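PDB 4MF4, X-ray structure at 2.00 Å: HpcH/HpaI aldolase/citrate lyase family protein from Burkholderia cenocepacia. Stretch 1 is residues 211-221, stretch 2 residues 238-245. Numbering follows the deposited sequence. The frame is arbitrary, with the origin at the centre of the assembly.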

# COMPACT_ATOMS: atom_id res chain seq x y z
N ALA A 211 13.87 -20.99 36.07
CA ALA A 211 14.41 -19.82 35.47
C ALA A 211 13.42 -18.65 35.57
O ALA A 211 13.82 -17.53 35.94
CB ALA A 211 14.80 -20.08 34.03
N MET A 212 12.16 -18.89 35.24
CA MET A 212 11.18 -17.83 35.28
C MET A 212 11.06 -17.24 36.70
O MET A 212 11.04 -16.03 36.85
CB MET A 212 9.83 -18.33 34.77
CG MET A 212 9.83 -18.80 33.32
SD MET A 212 8.31 -19.66 32.89
CE MET A 212 7.13 -18.39 33.17
N ALA A 213 10.98 -18.11 37.71
CA ALA A 213 10.90 -17.72 39.12
C ALA A 213 12.08 -16.80 39.46
O ALA A 213 11.88 -15.78 40.13
CB ALA A 213 10.87 -18.97 40.03
N ARG A 214 13.29 -17.14 38.98
CA ARG A 214 14.45 -16.28 39.21
C ARG A 214 14.28 -14.88 38.66
O ARG A 214 14.64 -13.91 39.32
CB ARG A 214 15.76 -16.91 38.69
CG ARG A 214 16.98 -16.09 39.07
CD ARG A 214 18.29 -16.77 38.70
NE ARG A 214 19.43 -15.85 38.71
CZ ARG A 214 20.66 -16.20 38.37
NH1 ARG A 214 20.94 -17.44 37.97
NH2 ARG A 214 21.63 -15.31 38.43
N VAL A 215 13.73 -14.77 37.46
CA VAL A 215 13.58 -13.47 36.83
C VAL A 215 12.58 -12.62 37.62
O VAL A 215 12.81 -11.44 37.93
CB VAL A 215 13.11 -13.64 35.34
CG1 VAL A 215 12.78 -12.29 34.74
CG2 VAL A 215 14.17 -14.33 34.51
N LEU A 216 11.43 -13.21 37.92
CA LEU A 216 10.43 -12.53 38.76
C LEU A 216 11.00 -12.05 40.11
O LEU A 216 10.75 -10.91 40.55
CB LEU A 216 9.24 -13.47 39.00
CG LEU A 216 8.13 -13.01 39.97
CD1 LEU A 216 7.49 -11.74 39.40
CD2 LEU A 216 7.07 -14.08 40.17
N ALA A 217 11.77 -12.92 40.76
CA ALA A 217 12.34 -12.62 42.08
C ALA A 217 13.35 -11.52 41.95
O ALA A 217 13.44 -10.62 42.80
CB ALA A 217 12.98 -13.86 42.69
N ALA A 218 14.13 -11.56 40.87
CA ALA A 218 15.09 -10.46 40.63
C ALA A 218 14.40 -9.11 40.53
O ALA A 218 14.86 -8.10 41.08
CB ALA A 218 15.92 -10.73 39.40
N GLY A 219 13.30 -9.08 39.79
CA GLY A 219 12.53 -7.88 39.65
C GLY A 219 12.04 -7.37 40.99
O GLY A 219 12.22 -6.20 41.30
N LYS A 220 11.41 -8.26 41.78
CA LYS A 220 10.85 -7.88 43.08
C LYS A 220 11.88 -7.31 44.01
O LYS A 220 11.62 -6.33 44.73
CB LYS A 220 10.16 -9.07 43.76
CG LYS A 220 8.88 -9.50 43.08
CD LYS A 220 8.25 -10.62 43.86
CE LYS A 220 6.97 -11.09 43.26
NZ LYS A 220 6.66 -12.45 43.79
N GLN A 221 13.05 -7.93 44.02
CA GLN A 221 14.15 -7.51 44.89
C GLN A 221 14.72 -6.14 44.44
O GLN A 221 15.07 -5.29 45.27
CB GLN A 221 15.24 -8.60 44.93
CG GLN A 221 16.31 -8.43 45.99
CD GLN A 221 17.33 -7.34 45.72
OE1 GLN A 221 17.62 -6.97 44.58
NE2 GLN A 221 17.90 -6.80 46.79
N GLN A 238 -2.49 -17.16 37.10
CA GLN A 238 -1.39 -17.69 37.91
C GLN A 238 -0.30 -16.64 38.00
O GLN A 238 0.29 -16.40 39.08
CB GLN A 238 -0.77 -18.96 37.34
CG GLN A 238 -1.70 -20.14 37.17
CD GLN A 238 -1.10 -21.26 36.31
OE1 GLN A 238 -0.21 -21.04 35.48
NE2 GLN A 238 -1.59 -22.47 36.51
N TYR A 239 0.01 -16.01 36.86
CA TYR A 239 1.06 -15.00 36.86
C TYR A 239 0.66 -13.77 37.70
O TYR A 239 1.47 -13.24 38.49
CB TYR A 239 1.44 -14.66 35.43
CG TYR A 239 1.89 -15.80 34.55
CD1 TYR A 239 2.59 -16.90 35.05
CD2 TYR A 239 1.68 -15.75 33.17
CE1 TYR A 239 3.00 -17.95 34.20
CE2 TYR A 239 2.10 -16.77 32.32
CZ TYR A 239 2.76 -17.86 32.83
OH TYR A 239 3.15 -18.83 31.92
N ARG A 240 -0.57 -13.31 37.56
CA ARG A 240 -1.04 -12.24 38.44
C ARG A 240 -0.84 -12.60 39.93
O ARG A 240 -0.35 -11.78 40.72
CB ARG A 240 -2.51 -11.94 38.20
CG ARG A 240 -3.10 -10.94 39.18
CD ARG A 240 -4.58 -10.68 38.97
NE ARG A 240 -5.41 -11.82 39.36
CZ ARG A 240 -6.68 -11.76 39.73
NH1 ARG A 240 -7.34 -10.59 39.80
NH2 ARG A 240 -7.31 -12.89 40.05
N GLU A 241 -1.24 -13.81 40.29
CA GLU A 241 -1.14 -14.29 41.69
C GLU A 241 0.32 -14.36 42.17
O GLU A 241 0.63 -14.09 43.32
CB GLU A 241 -1.83 -15.65 41.82
CG GLU A 241 -3.33 -15.55 42.11
CD GLU A 241 -4.19 -16.44 41.25
OE1 GLU A 241 -3.83 -17.62 41.04
OE2 GLU A 241 -5.26 -15.96 40.77
N ALA A 242 1.23 -14.70 41.26
CA ALA A 242 2.63 -14.79 41.60
C ALA A 242 3.33 -13.44 41.74
O ALA A 242 4.41 -13.37 42.30
CB ALA A 242 3.38 -15.68 40.59
N GLY A 243 2.74 -12.37 41.22
CA GLY A 243 3.30 -11.03 41.37
C GLY A 243 3.85 -10.37 40.11
O GLY A 243 4.46 -9.32 40.19
N TYR A 244 3.69 -11.02 38.97
CA TYR A 244 3.95 -10.35 37.73
C TYR A 244 2.97 -9.16 37.60
O TYR A 244 1.79 -9.28 37.96
CB TYR A 244 3.72 -11.28 36.54
CG TYR A 244 4.74 -12.37 36.38
CD1 TYR A 244 5.91 -12.17 35.61
CD2 TYR A 244 4.56 -13.60 37.00
CE1 TYR A 244 6.87 -13.19 35.48
CE2 TYR A 244 5.48 -14.61 36.86
CZ TYR A 244 6.64 -14.40 36.11
OH TYR A 244 7.52 -15.44 35.98
N ARG A 245 3.46 -8.06 37.05
CA ARG A 245 2.65 -6.84 36.82
C ARG A 245 2.25 -6.59 35.33
O ARG A 245 1.04 -6.39 35.02
CB ARG A 245 3.36 -5.66 37.41
CG ARG A 245 3.37 -5.74 38.94
CD ARG A 245 3.88 -4.48 39.53
NE ARG A 245 2.96 -3.41 39.18
CZ ARG A 245 3.33 -2.18 38.84
NH1 ARG A 245 4.62 -1.84 38.80
NH2 ARG A 245 2.41 -1.31 38.51

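What lets one helix reach the other stretch when the two helix axes come no closer than 12.5 Å? The gap is bridged by side chains from one face of the 211-221 helix. Met 212, Leu 216 and Lys 220, spaced four residues apart and so aligned along that face, all direct their CA-to-CB bonds toward the end of the second helix and the turn after it. The contact is small, burying 310 Å² in all, and its backbones are nearest at Leu 216 and Tyr 244, whose CA atoms lie 6.9 Å apart.

How does Leu 216 fill the middle of this contact? With chi1 t and chi2 p, both methyls rest on the Tyr 244 ring, and CD2 also reaches Ala 242 at the helix end. CD1 of Leu 216 sits over the face of the Tyr 244 ring, 4.0 Å from the ring centroid and only 5° off its normal, a CH-pi contact. CD2 of Leu 216 packs 4.0 Å from CB of Ala 242 and 3.7 Å from CE2 of Tyr 244. A branched, apolar side chain suits this buried site because it sets two methyls on the ring. Tyr 244 meets it with chi1 m and chi2 near -90°; although its CA-to-CB bond points sideways, its end comes nearer the helix, and its OH ends 3.9 Å from CB of Met 212.

Why does Lys 220 stretch out at the exposed margin? From chi1 m, its remaining torsions are all t, and this extended chain carries NZ to the carbonyl at the helix end, where NZ of Lys 220 donates a hydrogen bond to O of Ala 242 at 2.9 Å. On the way, CE of Lys 220 passes 4.1 Å from CA of Gly 243. That glycine follows the helix in a Schellman motif, with a phi of 111°; its N bonds back to O of Arg 240, while N of Tyr 244 bonds to O of Tyr 239. A CB here would be jammed against the preceding carbonyl and would also lie 2.7 Å from CE of Lys 220, so the bare backbone serves both the turn and the lysine's path.

What does Met 212 add at the other end? Its m, t, p conformation bends the unbranched chain at its last torsion and brings CE of Met 212 to 4.3 Å from CE1 of Tyr 239, an oblique approach to that ring. Tyr 239, with chi1 m, starts sideways but brings its ring end nearer. The long, flexible methionine thus supplies apolar packing against Tyr 239, one helical turn before Leu 216, without a polar link of its own.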